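PDB 4O7W: phosphoribosylaminoimidazole-succinocarboxamide synthase from Pyrococcus horikoshii, which catalyses the ATP-dependent joining of L-aspartate to a carboxylated aminoimidazole ribotide, forming SAICAR in the de novo purine pathway. Local coordinates for residues A[66-71]-A[78-83]; A[175-180]-A[188-193]. All coordinates share one frame; numbering follows the deposited sequence.

Interaction 1: residues A[66-71]-A[78-83]. With ATP (adenosine-5'-triphosphate), chain C.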
ATOM      1  N   LYS A  66      22.062 -14.711  -0.634  1.00 18.97           N
ATOM      2  CA  LYS A  66      21.885 -15.732   0.401  1.00 20.32           C
ATOM      3  C   LYS A  66      20.483 -16.325   0.317  1.00 18.96           C
ATOM      4  O   LYS A  66      19.512 -15.607   0.516  1.00 17.84           O
ATOM      5  CB  LYS A  66      22.032 -15.108   1.787  1.00 23.23           C
ATOM      6  CG  LYS A  66      23.439 -14.999   2.308  1.00 27.30           C
ATOM      7  CD  LYS A  66      23.427 -15.174   3.824  1.00 30.52           C
ATOM      8  CE  LYS A  66      24.725 -14.676   4.433  1.00 33.06           C
ATOM      9  NZ  LYS A  66      24.696 -13.190   4.482  1.00 36.41           N
ATOM     10  N   THR A  67      20.379 -17.626   0.045  1.00 18.07           N
ATOM     11  CA  THR A  67      19.084 -18.285  -0.081  1.00 17.25           C
ATOM     12  C   THR A  67      19.006 -19.462   0.878  1.00 17.90           C
ATOM     13  O   THR A  67      20.017 -19.903   1.411  1.00 16.72           O
ATOM     14  CB  THR A  67      18.817 -18.832  -1.505  1.00 17.44           C
ATOM     15  OG1 THR A  67      19.431 -20.114  -1.655  1.00 17.73           O
ATOM     16  CG2 THR A  67      19.326 -17.891  -2.599  1.00 17.28           C
ATOM     17  N   HIS A  68      17.805 -19.998   1.076  1.00 17.91           N
ATOM     18  CA  HIS A  68      17.654 -21.145   1.956  1.00 18.50           C
ATOM     19  C   HIS A  68      18.023 -22.461   1.303  1.00 19.17           C
ATOM     20  O   HIS A  68      18.006 -23.496   1.962  1.00 19.66           O
ATOM     21  CB  HIS A  68      16.236 -21.190   2.524  1.00 18.23           C
ATOM     22  CG  HIS A  68      15.168 -21.539   1.506  1.00 17.84           C
ATOM     23  ND1 HIS A  68      13.961 -22.014   1.868  1.00 17.86           N
ATOM     24  CD2 HIS A  68      15.169 -21.491   0.110  1.00 17.85           C
ATOM     25  CE1 HIS A  68      13.211 -22.241   0.774  1.00 17.22           C
ATOM     26  NE2 HIS A  68      13.948 -21.919  -0.305  1.00 18.38           N
ATOM     27  N   PHE A  69      18.344 -22.447   0.010  1.00 20.48           N
ATOM     28  CA  PHE A  69      18.631 -23.702  -0.707  1.00 22.49           C
ATOM     29  C   PHE A  69      19.841 -24.438  -0.121  1.00 22.44           C
ATOM     30  O   PHE A  69      20.928 -23.881  -0.061  1.00 22.82           O
ATOM     31  CB  PHE A  69      18.834 -23.462  -2.214  1.00 22.37           C
ATOM     32  CG  PHE A  69      19.151 -24.716  -2.992  1.00 23.59           C
ATOM     33  CD1 PHE A  69      18.177 -25.702  -3.192  1.00 23.48           C
ATOM     34  CD2 PHE A  69      20.428 -24.922  -3.523  1.00 24.13           C
ATOM     35  CE1 PHE A  69      18.469 -26.865  -3.900  1.00 24.57           C
ATOM     36  CE2 PHE A  69      20.728 -26.085  -4.230  1.00 24.24           C
ATOM     37  CZ  PHE A  69      19.748 -27.054  -4.421  1.00 24.20           C
ATOM     38  N   ILE A  70      19.641 -25.683   0.304  1.00 24.37           N
ATOM     39  CA  ILE A  70      20.765 -26.548   0.728  1.00 25.70           C
ATOM     40  C   ILE A  70      21.044 -27.651  -0.305  1.00 27.50           C
ATOM     41  O   ILE A  70      22.168 -27.773  -0.800  1.00 28.47           O
ATOM     42  CB  ILE A  70      20.567 -27.143   2.139  1.00 24.71           C
ATOM     43  CG1 ILE A  70      20.547 -26.024   3.182  1.00 23.64           C
ATOM     44  CG2 ILE A  70      21.675 -28.156   2.461  1.00 25.65           C
ATOM     45  CD1 ILE A  70      20.225 -26.474   4.593  1.00 23.90           C
ATOM     46  N   GLY A  71      20.023 -28.442  -0.639  1.00 28.39           N
ATOM     47  CA  GLY A  71      20.170 -29.467  -1.667  1.00 28.88           C
ATOM     48  C   GLY A  71      18.863 -30.043  -2.179  1.00 30.88           C
ATOM     49  O   GLY A  71      17.771 -29.530  -1.874  1.00 31.37           O
ATOM     50  N   LEU A  78      13.124 -30.411  -2.162  1.00 29.02           N
ATOM     51  CA  LEU A  78      14.362 -29.687  -1.914  1.00 26.10           C
ATOM     52  C   LEU A  78      14.686 -29.736  -0.425  1.00 24.07           C
ATOM     53  O   LEU A  78      13.789 -29.765   0.406  1.00 23.38           O
ATOM     54  CB  LEU A  78      14.261 -28.223  -2.356  1.00 25.95           C
ATOM     55  CG  LEU A  78      13.694 -27.728  -3.698  1.00 26.79           C
ATOM     56  CD1 LEU A  78      14.313 -26.370  -4.018  1.00 24.34           C
ATOM     57  CD2 LEU A  78      13.883 -28.693  -4.858  1.00 25.99           C
ATOM     58  N   ILE A  79      15.975 -29.740  -0.101  1.00 23.88           N
ATOM     59  CA  ILE A  79      16.424 -29.546   1.275  1.00 23.57           C
ATOM     60  C   ILE A  79      16.741 -28.080   1.444  1.00 21.93           C
ATOM     61  O   ILE A  79      17.552 -27.519   0.703  1.00 21.30           O
ATOM     62  CB  ILE A  79      17.694 -30.349   1.625  1.00 24.55           C
ATOM     63  CG1 ILE A  79      17.544 -31.827   1.236  1.00 25.39           C
ATOM     64  CG2 ILE A  79      17.999 -30.210   3.113  1.00 24.26           C
ATOM     65  CD1 ILE A  79      18.831 -32.630   1.369  1.00 26.55           C
ATOM     66  N   VAL A  80      16.094 -27.462   2.423  1.00 21.76           N
ATOM     67  CA  VAL A  80      16.273 -26.042   2.660  1.00 21.10           C
ATOM     68  C   VAL A  80      16.530 -25.739   4.135  1.00 20.78           C
ATOM     69  O   VAL A  80      16.176 -26.515   5.029  1.00 20.85           O
ATOM     70  CB  VAL A  80      15.084 -25.184   2.136  1.00 20.80           C
ATOM     71  CG1 VAL A  80      14.943 -25.290   0.619  1.00 20.24           C
ATOM     72  CG2 VAL A  80      13.783 -25.535   2.857  1.00 20.26           C
ATOM     73  N   GLU A  81      17.132 -24.583   4.359  1.00 19.81           N
ATOM     74  CA  GLU A  81      17.441 -24.099   5.681  1.00 20.90           C
ATOM     75  C   GLU A  81      16.174 -23.580   6.341  1.00 20.43           C
ATOM     76  O   GLU A  81      15.434 -22.797   5.750  1.00 21.21           O
ATOM     77  CB  GLU A  81      18.473 -22.983   5.546  1.00 21.82           C
ATOM     78  CG  GLU A  81      18.936 -22.387   6.851  1.00 23.65           C
ATOM     79  CD  GLU A  81      19.892 -21.233   6.638  1.00 24.08           C
ATOM     80  OE1 GLU A  81      20.042 -20.762   5.497  1.00 24.53           O
ATOM     81  OE2 GLU A  81      20.476 -20.780   7.629  1.00 25.88           O
ATOM     82  N   LYS A  82      15.914 -24.030   7.558  1.00 19.97           N
ATOM     83  CA  LYS A  82      14.792 -23.514   8.338  1.00 21.19           C
ATOM     84  C   LYS A  82      15.076 -22.075   8.762  1.00 19.99           C
ATOM     85  O   LYS A  82      16.179 -21.749   9.200  1.00 19.50           O
ATOM     86  CB  LYS A  82      14.545 -24.402   9.551  1.00 22.97           C
ATOM     87  CG  LYS A  82      13.342 -24.047  10.403  1.00 26.61           C
ATOM     88  CD  LYS A  82      13.479 -24.719  11.770  1.00 29.49           C
ATOM     89  CE  LYS A  82      12.140 -25.200  12.293  1.00 31.65           C
ATOM     90  NZ  LYS A  82      11.374 -24.075  12.899  1.00 34.39           N
ATOM     91  N   LEU A  83      14.081 -21.209   8.594  1.00 19.30           N
ATOM     92  CA  LEU A  83      14.234 -19.800   8.927  1.00 17.69           C
ATOM     93  C   LEU A  83      13.064 -19.302   9.749  1.00 17.30           C
ATOM     94  O   LEU A  83      11.985 -19.876   9.705  1.00 17.69           O
ATOM     95  CB  LEU A  83      14.297 -18.968   7.645  1.00 16.96           C
ATOM     96  CG  LEU A  83      15.420 -19.207   6.643  1.00 17.28           C
ATOM     97  CD1 LEU A  83      15.065 -18.522   5.326  1.00 16.78           C
ATOM     98  CD2 LEU A  83      16.770 -18.730   7.170  1.00 16.42           C
TER
HETATM   99  PG  ATP C 302       1.091 -19.609   3.327  0.70 45.55           P
HETATM  100  O1G ATP C 302      -0.136 -19.307   4.159  0.70 45.70           O
HETATM  101  O2G ATP C 302       2.073 -20.523   4.007  0.70 44.95           O
HETATM  102  O3G ATP C 302       1.700 -18.406   2.653  0.70 44.49           O
HETATM  103  PB  ATP C 302       0.765 -22.035   1.863  0.70 41.05           P
HETATM  104  O1B ATP C 302       0.394 -22.759   3.132  0.70 40.20           O
HETATM  105  O2B ATP C 302       0.049 -22.354   0.572  0.70 40.91           O
HETATM  106  O3B ATP C 302       0.529 -20.456   2.079  0.70 43.02           O
HETATM  107  PA  ATP C 302       3.013 -23.309   0.643  0.70 33.71           P
HETATM  108  O1A ATP C 302       3.710 -22.607  -0.494  0.70 34.21           O
HETATM  109  O2A ATP C 302       2.030 -24.401   0.289  0.70 34.28           O
HETATM  110  O3A ATP C 302       2.357 -22.185   1.606  0.70 36.41           O
HETATM  111  O5' ATP C 302       4.122 -23.989   1.605  0.70 31.79           O
HETATM  112  C5' ATP C 302       5.353 -23.335   1.945  0.70 27.93           C
HETATM  113  C4' ATP C 302       5.292 -22.723   3.348  0.70 24.97           C
HETATM  114  O4' ATP C 302       6.578 -22.771   3.995  0.70 23.65           O
HETATM  115  C3' ATP C 302       4.958 -21.249   3.298  0.70 24.12           C
HETATM  116  O3' ATP C 302       4.289 -20.949   4.523  0.70 23.70           O
HETATM  117  C2' ATP C 302       6.319 -20.570   3.283  0.70 22.93           C
HETATM  118  O2' ATP C 302       6.278 -19.221   3.725  0.70 22.16           O
HETATM  119  C1' ATP C 302       7.106 -21.453   4.231  0.70 21.83           C
HETATM  120  N9  ATP C 302       8.568 -21.455   3.960  0.70 20.80           N
HETATM  121  C8  ATP C 302       9.176 -21.346   2.764  0.70 19.19           C
HETATM  122  N7  ATP C 302      10.519 -21.405   2.896  0.70 18.81           N
HETATM  123  C5  ATP C 302      10.794 -21.576   4.210  0.70 19.40           C
HETATM  124  C6  ATP C 302      12.004 -21.721   5.069  0.70 18.64           C
HETATM  125  N6  ATP C 302      13.250 -21.711   4.550  0.70 17.48           N
HETATM  126  N1  ATP C 302      11.822 -21.848   6.406  0.70 19.02           N
HETATM  127  C2  ATP C 302      10.606 -21.873   6.974  0.70 18.38           C
HETATM  128  N3  ATP C 302       9.481 -21.759   6.260  0.70 18.84           N
HETATM  129  C4  ATP C 302       9.502 -21.608   4.908  0.70 19.69           C

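Interaction 2: residues A[175-180]-A[188-193]. With TYD (thymidine-5'-diphosphate), chain B; ATP (adenosine-5'-triphosphate), chain C.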
ATOM      1  N   LYS A 175       7.137 -12.798  -7.115  1.00 11.06           N
ATOM      2  CA  LYS A 175       6.977 -12.680  -5.676  1.00 10.66           C
ATOM      3  C   LYS A 175       8.085 -13.467  -4.967  1.00 10.58           C
ATOM      4  O   LYS A 175       8.387 -14.601  -5.339  1.00 10.37           O
ATOM      5  CB  LYS A 175       5.598 -13.196  -5.252  1.00 10.60           C
ATOM      6  CG  LYS A 175       5.300 -13.090  -3.748  1.00 10.96           C
ATOM      7  CD  LYS A 175       5.724 -14.340  -2.976  1.00 10.89           C
ATOM      8  CE  LYS A 175       4.805 -15.543  -3.275  1.00 11.05           C
ATOM      9  NZ  LYS A 175       5.433 -16.830  -2.810  1.00 11.08           N
ATOM     10  N   LEU A 176       8.684 -12.846  -3.955  1.00 10.36           N
ATOM     11  CA  LEU A 176       9.636 -13.510  -3.076  1.00 10.33           C
ATOM     12  C   LEU A 176       9.150 -13.521  -1.636  1.00 10.67           C
ATOM     13  O   LEU A 176       8.265 -12.734  -1.250  1.00  9.92           O
ATOM     14  CB  LEU A 176      10.998 -12.814  -3.105  1.00 10.24           C
ATOM     15  CG  LEU A 176      11.683 -12.640  -4.463  1.00 10.26           C
ATOM     16  CD1 LEU A 176      12.891 -11.726  -4.299  1.00 10.11           C
ATOM     17  CD2 LEU A 176      12.060 -13.971  -5.102  1.00 10.10           C
ATOM     18  N   GLU A 177       9.762 -14.414  -0.851  1.00 11.05           N
ATOM     19  CA  GLU A 177       9.590 -14.479   0.585  1.00 11.23           C
ATOM     20  C   GLU A 177      10.966 -14.634   1.240  1.00 11.41           C
ATOM     21  O   GLU A 177      11.929 -15.134   0.618  1.00 11.38           O
ATOM     22  CB  GLU A 177       8.677 -15.652   0.971  1.00 12.16           C
ATOM     23  CG  GLU A 177       7.262 -15.571   0.388  1.00 13.21           C
ATOM     24  CD  GLU A 177       6.329 -16.656   0.913  1.00 14.31           C
ATOM     25  OE1 GLU A 177       6.604 -17.269   1.965  1.00 15.33           O
ATOM     26  OE2 GLU A 177       5.296 -16.895   0.277  1.00 15.22           O
ATOM     27  N   PHE A 178      11.053 -14.187   2.488  1.00 10.89           N
ATOM     28  CA  PHE A 178      12.304 -14.069   3.196  1.00 11.30           C
ATOM     29  C   PHE A 178      12.102 -14.492   4.636  1.00 11.83           C
ATOM     30  O   PHE A 178      11.003 -14.354   5.182  1.00 11.43           O
ATOM     31  CB  PHE A 178      12.765 -12.604   3.221  1.00 11.39           C
ATOM     32  CG  PHE A 178      13.150 -12.052   1.879  1.00 11.47           C
ATOM     33  CD1 PHE A 178      14.471 -12.124   1.434  1.00 11.44           C
ATOM     34  CD2 PHE A 178      12.197 -11.445   1.065  1.00 11.56           C
ATOM     35  CE1 PHE A 178      14.843 -11.598   0.202  1.00 11.61           C
ATOM     36  CE2 PHE A 178      12.559 -10.924  -0.177  1.00 11.47           C
ATOM     37  CZ  PHE A 178      13.881 -11.007  -0.609  1.00 11.46           C
ATOM     38  N   GLY A 179      13.187 -14.957   5.252  1.00 12.44           N
ATOM     39  CA  GLY A 179      13.241 -15.205   6.680  1.00 13.53           C
ATOM     40  C   GLY A 179      14.614 -14.868   7.236  1.00 15.01           C
ATOM     41  O   GLY A 179      15.550 -14.548   6.485  1.00 14.81           O
ATOM     42  N   LYS A 180      14.732 -14.946   8.558  1.00 15.74           N
ATOM     43  CA  LYS A 180      15.988 -14.694   9.261  1.00 17.46           C
ATOM     44  C   LYS A 180      16.650 -16.005   9.666  1.00 17.37           C
ATOM     45  O   LYS A 180      15.974 -16.910  10.137  1.00 17.58           O
ATOM     46  CB  LYS A 180      15.705 -13.885  10.530  1.00 19.09           C
ATOM     47  CG  LYS A 180      15.969 -12.404  10.396  1.00 21.61           C
ATOM     48  CD  LYS A 180      15.754 -11.677  11.724  1.00 23.51           C
ATOM     49  CE  LYS A 180      16.204 -10.225  11.599  1.00 25.59           C
ATOM     50  NZ  LYS A 180      15.731  -9.381  12.736  1.00 27.41           N
ATOM     51  N   LEU A 188      16.771 -15.456   1.460  1.00 13.93           N
ATOM     52  CA  LEU A 188      15.699 -15.639   0.493  1.00 14.70           C
ATOM     53  C   LEU A 188      15.144 -17.050   0.614  1.00 15.43           C
ATOM     54  O   LEU A 188      15.903 -18.016   0.716  1.00 15.35           O
ATOM     55  CB  LEU A 188      16.219 -15.372  -0.921  1.00 15.66           C
ATOM     56  CG  LEU A 188      15.261 -15.580  -2.099  1.00 15.90           C
ATOM     57  CD1 LEU A 188      14.120 -14.586  -2.016  1.00 16.63           C
ATOM     58  CD2 LEU A 188      16.009 -15.379  -3.402  1.00 16.14           C
ATOM     59  N   ALA A 189      13.817 -17.165   0.610  1.00 15.46           N
ATOM     60  CA  ALA A 189      13.165 -18.402   1.003  1.00 15.47           C
ATOM     61  C   ALA A 189      12.101 -18.865  -0.004  1.00 15.28           C
ATOM     62  O   ALA A 189      12.150 -18.498  -1.183  1.00 14.92           O
ATOM     63  CB  ALA A 189      12.581 -18.246   2.405  1.00 15.15           C
ATOM     64  N   ASP A 190      11.154 -19.680   0.464  1.00 15.12           N
ATOM     65  CA  ASP A 190      10.079 -20.217  -0.376  1.00 15.66           C
ATOM     66  C   ASP A 190      10.548 -20.758  -1.751  1.00 15.54           C
ATOM     67  O   ASP A 190      11.510 -21.522  -1.822  1.00 15.53           O
ATOM     68  CB  ASP A 190       8.960 -19.177  -0.527  1.00 16.52           C
ATOM     69  CG  ASP A 190       7.627 -19.812  -0.908  1.00 17.80           C
ATOM     70  OD1 ASP A 190       7.093 -19.441  -1.961  1.00 18.35           O
ATOM     71  OD2 ASP A 190       7.118 -20.673  -0.154  1.00 17.72           O
ATOM     72  N   GLU A 191       9.884 -20.349  -2.836  1.00 14.91           N
ATOM     73  CA  GLU A 191      10.153 -20.907  -4.155  1.00 14.93           C
ATOM     74  C   GLU A 191      10.339 -19.806  -5.183  1.00 14.73           C
ATOM     75  O   GLU A 191       9.954 -18.657  -4.942  1.00 14.60           O
ATOM     76  CB  GLU A 191       8.983 -21.827  -4.602  1.00 15.44           C
ATOM     77  CG  GLU A 191       7.730 -21.077  -5.060  1.00 15.75           C
ATOM     78  CD  GLU A 191       6.574 -21.986  -5.455  1.00 16.80           C
ATOM     79  OE1 GLU A 191       6.572 -22.547  -6.577  1.00 16.76           O
ATOM     80  OE2 GLU A 191       5.639 -22.121  -4.644  1.00 17.65           O
ATOM     81  N   ILE A 192      10.896 -20.178  -6.339  1.00 14.31           N
ATOM     82  CA  ILE A 192      10.916 -19.310  -7.512  1.00 14.61           C
ATOM     83  C   ILE A 192      10.565 -20.184  -8.718  1.00 14.50           C
ATOM     84  O   ILE A 192      11.371 -20.996  -9.168  1.00 13.89           O
ATOM     85  CB  ILE A 192      12.284 -18.602  -7.724  1.00 14.93           C
ATOM     86  CG1 ILE A 192      12.664 -17.735  -6.521  1.00 14.93           C
ATOM     87  CG2 ILE A 192      12.250 -17.722  -8.969  1.00 15.36           C
ATOM     88  CD1 ILE A 192      14.047 -17.110  -6.628  1.00 15.00           C
ATOM     89  N   SER A 193       9.343 -20.023  -9.216  1.00 14.52           N
ATOM     90  CA  SER A 193       8.830 -20.884 -10.253  1.00 14.74           C
ATOM     91  C   SER A 193       7.841 -20.125 -11.138  1.00 14.96           C
ATOM     92  O   SER A 193       7.536 -18.959 -10.867  1.00 15.40           O
ATOM     93  CB  SER A 193       8.137 -22.076  -9.605  1.00 14.59           C
ATOM     94  OG  SER A 193       6.943 -21.652  -8.979  1.00 15.11           O
TER
HETATM   95  PA  TYD B 301      -0.254  -9.789  -8.540  0.90 17.13           P
HETATM   96  O1A TYD B 301      -0.430  -9.191  -9.902  0.90 16.78           O
HETATM   97  O2A TYD B 301      -0.071  -8.802  -7.406  0.90 17.52           O
HETATM   98  O3A TYD B 301      -1.476 -10.726  -8.087  0.90 20.37           O
HETATM   99  PB  TYD B 301      -2.304 -11.825  -8.932  0.90 23.37           P
HETATM  100  O1B TYD B 301      -2.471 -11.273 -10.330  0.90 24.25           O
HETATM  101  O2B TYD B 301      -1.422 -13.055  -8.910  0.90 25.91           O
HETATM  102  O3B TYD B 301      -3.551 -11.986  -8.114  0.90 24.05           O
HETATM  103  O5' TYD B 301       0.970 -10.806  -8.604  0.90 16.85           O
HETATM  104  C5' TYD B 301       2.272 -10.325  -8.891  0.90 16.26           C
HETATM  105  C4' TYD B 301       3.264 -11.470  -9.103  0.90 16.90           C
HETATM  106  O4' TYD B 301       3.620 -12.015  -7.833  0.90 16.91           O
HETATM  107  C3' TYD B 301       2.732 -12.632  -9.948  0.90 16.61           C
HETATM  108  O3' TYD B 301       3.827 -13.168 -10.682  0.90 15.41           O
HETATM  109  C2' TYD B 301       2.298 -13.679  -8.947  0.90 17.21           C
HETATM  110  C1' TYD B 301       3.183 -13.379  -7.741  0.90 17.83           C
HETATM  111  N1  TYD B 301       2.479 -13.553  -6.465  0.90 19.58           N
HETATM  112  C2  TYD B 301       2.362 -14.851  -5.881  0.90 18.96           C
HETATM  113  O2  TYD B 301       2.854 -15.840  -6.449  0.90 16.71           O
HETATM  114  N3  TYD B 301       1.734 -15.014  -4.706  0.90 20.66           N
HETATM  115  C4  TYD B 301       1.220 -13.949  -4.052  0.90 22.27           C
HETATM  116  O4  TYD B 301       0.654 -14.102  -2.957  0.90 24.59           O
HETATM  117  C5  TYD B 301       1.341 -12.574  -4.616  0.90 22.19           C
HETATM  118  C5M TYD B 301       0.779 -11.355  -3.906  0.90 22.37           C
HETATM  119  C6  TYD B 301       1.991 -12.457  -5.839  0.90 20.72           C
HETATM  120  PG  ATP C 302       1.091 -19.609   3.327  0.70 45.55           P
HETATM  121  O1G ATP C 302      -0.136 -19.307   4.159  0.70 45.70           O
HETATM  122  O2G ATP C 302       2.073 -20.523   4.007  0.70 44.95           O
HETATM  123  O3G ATP C 302       1.700 -18.406   2.653  0.70 44.49           O
HETATM  124  PB  ATP C 302       0.765 -22.035   1.863  0.70 41.05           P
HETATM  125  O1B ATP C 302       0.394 -22.759   3.132  0.70 40.20           O
HETATM  126  O2B ATP C 302       0.049 -22.354   0.572  0.70 40.91           O
HETATM  127  O3B ATP C 302       0.529 -20.456   2.079  0.70 43.02           O
HETATM  128  PA  ATP C 302       3.013 -23.309   0.643  0.70 33.71           P
HETATM  129  O1A ATP C 302       3.710 -22.607  -0.494  0.70 34.21           O
HETATM  130  O2A ATP C 302       2.030 -24.401   0.289  0.70 34.28           O
HETATM  131  O3A ATP C 302       2.357 -22.185   1.606  0.70 36.41           O
HETATM  132  O5' ATP C 302       4.122 -23.989   1.605  0.70 31.79           O
HETATM  133  C5' ATP C 302       5.353 -23.335   1.945  0.70 27.93           C
HETATM  134  C4' ATP C 302       5.292 -22.723   3.348  0.70 24.97           C
HETATM  135  O4' ATP C 302       6.578 -22.771   3.995  0.70 23.65           O
HETATM  136  C3' ATP C 302       4.958 -21.249   3.298  0.70 24.12           C
HETATM  137  O3' ATP C 302       4.289 -20.949   4.523  0.70 23.70           O
HETATM  138  C2' ATP C 302       6.319 -20.570   3.283  0.70 22.93           C
HETATM  139  O2' ATP C 302       6.278 -19.221   3.725  0.70 22.16           O
HETATM  140  C1' ATP C 302       7.106 -21.453   4.231  0.70 21.83           C
HETATM  141  N9  ATP C 302       8.568 -21.455   3.960  0.70 20.80           N
HETATM  142  C8  ATP C 302       9.176 -21.346   2.764  0.70 19.19           C
HETATM  143  N7  ATP C 302      10.519 -21.405   2.896  0.70 18.81           N
HETATM  144  C5  ATP C 302      10.794 -21.576   4.210  0.70 19.40           C
HETATM  145  C6  ATP C 302      12.004 -21.721   5.069  0.70 18.64           C
HETATM  146  N6  ATP C 302      13.250 -21.711   4.550  0.70 17.48           N
HETATM  147  N1  ATP C 302      11.822 -21.848   6.406  0.70 19.02           N
HETATM  148  C2  ATP C 302      10.606 -21.873   6.974  0.70 18.38           C
HETATM  149  N3  ATP C 302       9.481 -21.759   6.260  0.70 18.84           N
HETATM  150  C4  ATP C 302       9.502 -21.608   4.908  0.70 19.69           C
HETATM  151  O   HOH W   1       7.914 -16.967  -3.896  1.00 15.96           O
HETATM  152  O   HOH W   2       4.563 -19.522  -3.140  1.00 20.67           O
HETATM  153  O   HOH W   3      11.190 -16.367  -2.730  1.00 10.23           O

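Interaction 1: residues A[66-71]-A[78-83]
His-68 and Glu-81 meet at the open end of a beta hairpin, strands 69-72 and 77-81, with 69-72 the edge strand of the five-stranded antiparallel sheet, and the pairing doubles as a seat for adenine. Glu-81 N donates to His-68 O at 2.8 Å. Further along, a classic bulge sets Ile-70 and Gly-71 opposite Ile-79, whose O takes both their N-H groups. The imidazole of His-68 lies alongside Val-80, with Val-80 CG1 placed over the ring centre, 3.5 Å from the centroid, a CH-pi contact. Its chi1 of 70° tucks CG between backbone N and carbonyl carbon, which turns the ring edge to the nucleotide: ATP N6 gives one proton to His-68 ND1 (2.8 Å), in the ring plane, and another to Glu-81 O (2.7 Å). Leu-83 N closes the set on ATP N1 at 3.2 Å. An alanine in place of His-68 would probably leave N6 with one acceptor fewer here and strip Val-80 of the ring it packs against. Two acceptors for the amino group and one donor for N1 read out an adenine edge, a pattern that would be expected to favour a 6-amino over a 6-oxo purine.

Interaction 2: residues A[175-180]-A[188-193]
Ala-189 N donates to Glu-177 O at 2.8 Å, and this bond holds the loop that follows strand 186-188 against strand 169-180, dividing a greasy side from a charged one. On the packed side Leu-188 is the wedge. With CG anti to the backbone N (chi1 177°), its CD1 settles off-centre over one face of the Phe-178 ring, and Leu-188 CD1 also lies 3.8 Å from Leu-176 CB. Leu-176 reaches on with CD2 to Ile-192 CD1, at 4.0 Å. Helix 143-165 supplies further cover for Leu-176 and Phe-178, while helix 45-62 packs on Leu-188 and Ile-192.

Across the strand the packing gives way to ions and water. The chain of Lys-175 bends at chi2 and chi3, bringing CE close to the thymine ring of the bound thymidine diphosphate and carrying NZ to two carboxylates. Lys-175 NZ makes salt bridges to Glu-177 OE2 at 3.1 Å and to Asp-190 OD1 at 3.2 Å. The two carboxylates are stacked with planes only 3° apart, a like-charge approach that the shared ammonium would be expected to ease. Water 1 accepts from Lys-175 NZ and lies near Lys-175 O and Glu-191 O, and water 2 joins the same NZ to Asp-190 OD1 and Glu-191 OE2. Lys-13 pairs with Asp-190 OD2 and Glu-191 OE2, and Lys-122 with Glu-177 OE1.

Glu-177 OE1 also accepts the ribose hydroxyl, ATP O2', at 2.6 Å, and Asp-190 N comes within 3.0 Å of ATP N7. The leucine-phenylalanine cluster thus packs behind the site, between strand and helices, while Glu-177, Ala-189 and Asp-190 line the nucleotide site of a SAICAR synthetase, with the lysine-carboxylate network and its waters lying between ATP and the second bound nucleotide.

Interaction 1 closes before interaction 2 opens along the chain, yet their centres lie only about 10 Å apart and ATP touches both. The hairpin of 66-71 and 78-83 belongs to the five-stranded antiparallel sheet, whereas 175-180 lies in the branched six-stranded sheet. The stretch leading into the hairpin runs beside Leu-188, with probable backbone hydrogen bonds from His-68 N to Leu-188 O (2.8 Å) and from Leu-188 N to Lys-66 O. Helix 45-62 packs against both contacts. Two sheets therefore converge on one nucleotide: interaction 1 holds the adenine edge and interaction 2 the ribose and the N7 side of the base, illustrating how a ligand site can be assembled at a junction between sheets.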